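SusD family protein (PDB 7KV1) is a surface glycan-binding protein of a human gut bacterium that probably captures beta-glucan at the outer membrane for uptake. Local coordinates at residues A[337-340]-A[341-345]; A[432-435]-A[436-440]. All blocks are in the same frame, centred on the assembly; numbering follows the deposited sequence.

Overall arrangement
The two interactions lie in series along the SusD family region, with centres about 24 Å apart and nearest atoms about 13 Å apart, and do not touch. Interaction 1 is the start of the short helix 341-345, where a loop in extended conformation turns into a helix. Interaction 2 takes in the later part of helix 429-440, to its end. Both are partly buried. Met339 and Thr343 make the buried side of the first; Trp433, Leu434 and Val437 make that of the second, against the helices 408-420 and 451-461. The chemistry follows position. Weak backbone bonds and a loose charge pair mark the helix start. Mostly i to i+4 bonding, some of it weak, and a carbonyl oxygen that accepts two hydrogen bonds mark the body of the helix.

Interaction 1 (A[337-340]-A[341-345]); sequences MPMR and LETYQ
The carbonyl of Arg340 faces the first turn of helix 341-345 in the SusD family region, and Arg340 is the N-cap. The backbone is extended through Pro338, Met339 and Arg340, then turns helical at Leu341. Two weak hydrogen bonds converge on Arg340 O. Thr343 N gives one at 3.0 Å, strongly bent. Tyr344 N gives the other at 3.3 Å and is straighter. Inside the helix, Gln345 N bonds to Leu341 O.

On the buried side Met339 meets Thr343 at about a right angle. Met339 CG lies 3.8 Å from Thr343 CB, and Met339 SD lies 4.0 Å from Thr343 CG2. Met339 has its CG anti to the backbone N (chi1 -169°), and this sets its chain beside the threonine methyl. Met339 also packs on the two-stranded antiparallel sheet of 358-360 and 376-378. Thr343 OG1 is taken by Asn81 O.

Arg340 and Glu342 make the more open side. Their guanidinium and carboxylate planes stand 82° apart. Arg340 also makes a cation-pi contact with Trp83. Glu342 is bent at chi2 (71°), which folds its carboxylate back toward the cap residue. Glu342 OE1 sits near the guanidinium plane, at its edge, but stays 4.0 Å from Arg340 NE, too far for a salt bridge. The same OE1 comes closer to the aliphatic stem, 3.5 Å from Arg340 CB.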
loop_
_atom_site.group_PDB
_atom_site.type_symbol
_atom_site.label_atom_id
_atom_site.label_comp_id
_atom_site.label_asym_id
_atom_site.label_seq_id
_atom_site.Cartn_x
_atom_site.Cartn_y
_atom_site.Cartn_z
ATOM N N MET A 337 14.332 -6.465 4.127
ATOM C CA MET A 337 14.234 -5.457 3.042
ATOM C C MET A 337 15.555 -4.727 2.836
ATOM O O MET A 337 15.556 -3.497 2.725
ATOM C CB MET A 337 13.137 -4.439 3.344
ATOM C CG MET A 337 11.775 -5.084 3.491
ATOM S SD MET A 337 10.894 -5.142 1.909
ATOM C CE MET A 337 10.343 -3.440 1.828
ATOM N N PRO A 338 16.709 -5.429 2.696
ATOM C CA PRO A 338 17.870 -4.807 2.087
ATOM C C PRO A 338 17.413 -4.238 0.741
ATOM O O PRO A 338 16.727 -4.956 -0.039
ATOM C CB PRO A 338 18.893 -5.913 1.839
ATOM C CG PRO A 338 18.376 -7.119 2.552
ATOM C CD PRO A 338 16.963 -6.832 3.033
ATOM N N MET A 339 17.785 -2.993 0.489
ATOM C CA MET A 339 17.524 -2.356 -0.816
ATOM C C MET A 339 18.516 -2.879 -1.867
ATOM O O MET A 339 19.765 -2.830 -1.634
ATOM C CB MET A 339 17.610 -0.833 -0.757
ATOM C CG MET A 339 17.075 -0.231 -2.051
ATOM S SD MET A 339 16.990 1.516 -1.957
ATOM C CE MET A 339 15.634 1.629 -0.799
ATOM N N ARG A 340 18.009 -3.256 -3.041
ATOM C CA ARG A 340 18.883 -3.747 -4.145
ATOM C C ARG A 340 19.749 -2.599 -4.646
ATOM O O ARG A 340 19.264 -1.443 -4.682
ATOM C CB ARG A 340 18.103 -4.369 -5.301
ATOM C CG ARG A 340 17.329 -5.589 -4.846
ATOM C CD ARG A 340 16.190 -6.039 -5.751
ATOM N NE ARG A 340 16.642 -6.640 -6.976
ATOM C CZ ARG A 340 16.019 -7.651 -7.599
ATOM N NH1 ARG A 340 14.959 -8.249 -7.067
ATOM N NH2 ARG A 340 16.535 -8.117 -8.712
ATOM N N LEU A 341 20.976 -2.925 -5.043
ATOM C CA LEU A 341 21.915 -1.941 -5.640
ATOM C C LEU A 341 21.290 -1.348 -6.904
ATOM O O LEU A 341 21.452 -0.149 -7.173
ATOM C CB LEU A 341 23.252 -2.634 -5.956
ATOM C CG LEU A 341 24.339 -1.740 -6.574
ATOM C CD1 LEU A 341 24.601 -0.493 -5.727
ATOM C CD2 LEU A 341 25.636 -2.529 -6.770
ATOM N N GLU A 342 20.617 -2.171 -7.682
ATOM C CA GLU A 342 19.922 -1.765 -8.923
ATOM C C GLU A 342 18.900 -0.672 -8.579
ATOM O O GLU A 342 18.731 0.274 -9.345
ATOM C CB GLU A 342 19.344 -3.039 -9.561
ATOM C CG GLU A 342 20.380 -4.161 -9.823
ATOM C CD GLU A 342 21.047 -4.990 -8.697
ATOM O OE1 GLU A 342 20.403 -5.355 -7.692
ATOM O OE2 GLU A 342 22.250 -5.337 -8.856
ATOM N N THR A 343 18.252 -0.733 -7.426
ATOM C CA THR A 343 17.279 0.312 -7.008
ATOM C C THR A 343 17.997 1.640 -6.720
ATOM O O THR A 343 17.441 2.735 -7.038
ATOM C CB THR A 343 16.455 -0.169 -5.813
ATOM O OG1 THR A 343 16.021 -1.484 -6.145
ATOM C CG2 THR A 343 15.286 0.731 -5.496
ATOM N N TYR A 344 19.146 1.588 -6.054
ATOM C CA TYR A 344 19.957 2.806 -5.843
ATOM C C TYR A 344 20.374 3.329 -7.222
ATOM O O TYR A 344 20.216 4.537 -7.510
ATOM C CB TYR A 344 21.125 2.513 -4.903
ATOM C CG TYR A 344 22.072 3.670 -4.757
ATOM C CD1 TYR A 344 21.826 4.698 -3.861
ATOM C CD2 TYR A 344 23.195 3.756 -5.565
ATOM C CE1 TYR A 344 22.686 5.783 -3.754
ATOM C CE2 TYR A 344 24.074 4.824 -5.464
ATOM C CZ TYR A 344 23.810 5.840 -4.561
ATOM O OH TYR A 344 24.647 6.910 -4.509
ATOM N N GLN A 345 20.892 2.462 -8.081
ATOM C CA GLN A 345 21.527 2.895 -9.371
ATOM C C GLN A 345 20.504 3.402 -10.405
ATOM O O GLN A 345 20.920 4.114 -11.330
ATOM C CB GLN A 345 22.349 1.751 -9.972
ATOM C CG GLN A 345 23.527 1.369 -9.102
ATOM C CD GLN A 345 24.280 0.178 -9.642
ATOM O OE1 GLN A 345 23.732 -0.701 -10.304
ATOM N NE2 GLN A 345 25.557 0.140 -9.331
#

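Interaction 2 (A[432-435]-A[436-440]); sequences TWLN and EVRTR
The amide of Asn435 and the guanidinium of Arg438 are the flat groups here, their planes 64° apart. They sit on helix 429-440 of the SusD family region, which packs on helices 408-420 and 451-461. They do not stack: Asn435 OD1 approaches the stem of Arg438, 3.9 Å from CD, and accepts a hydrogen bond from Leu446 N. The guanidinium has its own partners, a salt bridge from NH1 to Glu457 and a hydrogen bond from NE to Ala444 O. The backbone is helical. Arg438 N bonds soundly to Leu434 O at 3.0 Å, but Val437 N to Trp433 O is weak.

Leu434 and Arg438 run side by side and point the same way. Leu434 CD2 to Arg438 CD, 3.3 Å, is unusually short, and its exact placement is doubtful. Arg438 bends at chi3 (60°), turning its head out of the line of the stem. With an alanine here, Glu457 is likely to lose its charge partner and Ala444 O its NE donor, uncovering the methyl of Leu434. Trp433 and Val437 pack on Leu412.

Asn435 O accepts two hydrogen bonds from Thr439, on opposite faces of its carbonyl plane. Thr439 N arrives nearly straight at 2.7 Å. Thr439 OG1 reaches the same Asn435 O at 2.7 Å, lying 35° out of the plane.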
loop_
_atom_site.group_PDB
_atom_site.type_symbol
_atom_site.label_atom_id
_atom_site.label_comp_id
_atom_site.label_asym_id
_atom_site.label_seq_id
_atom_site.Cartn_x
_atom_site.Cartn_y
_atom_site.Cartn_z
ATOM N N THR A 432 1.686 18.093 -18.004
ATOM C CA THR A 432 1.673 19.044 -16.860
ATOM C C THR A 432 1.829 18.280 -15.525
ATOM O O THR A 432 2.693 18.635 -14.702
ATOM C CB THR A 432 0.388 19.859 -16.855
ATOM O OG1 THR A 432 0.332 20.512 -18.123
ATOM C CG2 THR A 432 0.357 20.848 -15.706
ATOM N N TRP A 433 0.985 17.279 -15.321
ATOM C CA TRP A 433 0.919 16.489 -14.060
ATOM C C TRP A 433 2.199 15.689 -13.819
ATOM O O TRP A 433 2.775 15.821 -12.703
ATOM C CB TRP A 433 -0.303 15.580 -14.105
ATOM C CG TRP A 433 -1.556 16.372 -14.242
ATOM C CD1 TRP A 433 -1.778 17.623 -13.771
ATOM C CD2 TRP A 433 -2.783 15.932 -14.834
ATOM N NE1 TRP A 433 -3.062 18.005 -14.059
ATOM C CE2 TRP A 433 -3.698 17.002 -14.721
ATOM C CE3 TRP A 433 -3.199 14.750 -15.451
ATOM C CZ2 TRP A 433 -5.006 16.917 -15.188
ATOM C CZ3 TRP A 433 -4.489 14.665 -15.929
ATOM C CH2 TRP A 433 -5.370 15.746 -15.807
ATOM N N LEU A 434 2.639 14.883 -14.787
ATOM C CA LEU A 434 3.890 14.099 -14.606
ATOM C C LEU A 434 5.056 15.060 -14.344
ATOM O O LEU A 434 5.867 14.773 -13.440
ATOM C CB LEU A 434 4.176 13.210 -15.819
ATOM C CG LEU A 434 5.369 12.273 -15.609
ATOM C CD1 LEU A 434 5.030 10.867 -16.069
ATOM C CD2 LEU A 434 6.599 12.782 -16.326
ATOM N N ASN A 435 5.114 16.205 -15.040
ATOM C CA ASN A 435 6.284 17.117 -14.921
ATOM C C ASN A 435 6.290 17.810 -13.550
ATOM O O ASN A 435 7.396 18.145 -13.082
ATOM C CB ASN A 435 6.378 18.104 -16.087
ATOM C CG ASN A 435 6.922 17.452 -17.338
ATOM O OD1 ASN A 435 7.478 16.358 -17.252
ATOM N ND2 ASN A 435 6.772 18.107 -18.494
ATOM N N GLU A 436 5.132 18.017 -12.923
ATOM C CA GLU A 436 5.035 18.578 -11.537
ATOM C C GLU A 436 5.760 17.635 -10.557
ATOM O O GLU A 436 6.474 18.129 -9.677
ATOM C CB GLU A 436 3.555 18.735 -11.190
ATOM C CG GLU A 436 3.174 19.672 -10.066
ATOM C CD GLU A 436 1.710 20.126 -10.164
ATOM O OE1 GLU A 436 1.253 20.366 -11.346
ATOM O OE2 GLU A 436 0.978 20.204 -9.079
ATOM N N VAL A 437 5.570 16.325 -10.719
ATOM C CA VAL A 437 6.283 15.269 -9.942
ATOM C C VAL A 437 7.775 15.303 -10.296
ATOM O O VAL A 437 8.581 15.301 -9.363
ATOM C CB VAL A 437 5.662 13.874 -10.158
ATOM C CG1 VAL A 437 6.411 12.782 -9.420
ATOM C CG2 VAL A 437 4.191 13.834 -9.759
ATOM N N ARG A 438 8.151 15.299 -11.569
ATOM C CA ARG A 438 9.589 15.300 -11.975
ATOM C C ARG A 438 10.269 16.559 -11.438
ATOM O O ARG A 438 11.347 16.443 -10.859
ATOM C CB ARG A 438 9.705 15.242 -13.490
ATOM C CG ARG A 438 9.324 13.892 -14.067
ATOM C CD ARG A 438 9.698 13.725 -15.522
ATOM N NE ARG A 438 11.118 13.836 -15.804
ATOM C CZ ARG A 438 12.003 12.841 -15.739
ATOM N NH1 ARG A 438 11.656 11.621 -15.327
ATOM N NH2 ARG A 438 13.257 13.094 -16.066
ATOM N N THR A 439 9.635 17.722 -11.583
ATOM C CA THR A 439 10.210 19.021 -11.137
ATOM C C THR A 439 10.435 18.992 -9.621
ATOM O O THR A 439 11.480 19.479 -9.171
ATOM C CB THR A 439 9.315 20.206 -11.525
ATOM O OG1 THR A 439 9.236 20.152 -12.935
ATOM C CG2 THR A 439 9.894 21.551 -11.141
ATOM N N ARG A 440 9.490 18.458 -8.833
ATOM C CA ARG A 440 9.634 18.409 -7.349
ATOM C C ARG A 440 10.882 17.573 -7.031
ATOM O O ARG A 440 11.637 17.867 -6.056
ATOM C CB ARG A 440 8.330 17.902 -6.706
ATOM C CG ARG A 440 8.294 17.988 -5.186
ATOM C CD ARG A 440 8.927 16.738 -4.558
ATOM N NE ARG A 440 8.088 15.535 -4.708
ATOM C CZ ARG A 440 7.024 15.264 -3.942
ATOM N NH1 ARG A 440 6.653 16.109 -2.990
ATOM N NH2 ARG A 440 6.312 14.161 -4.146
#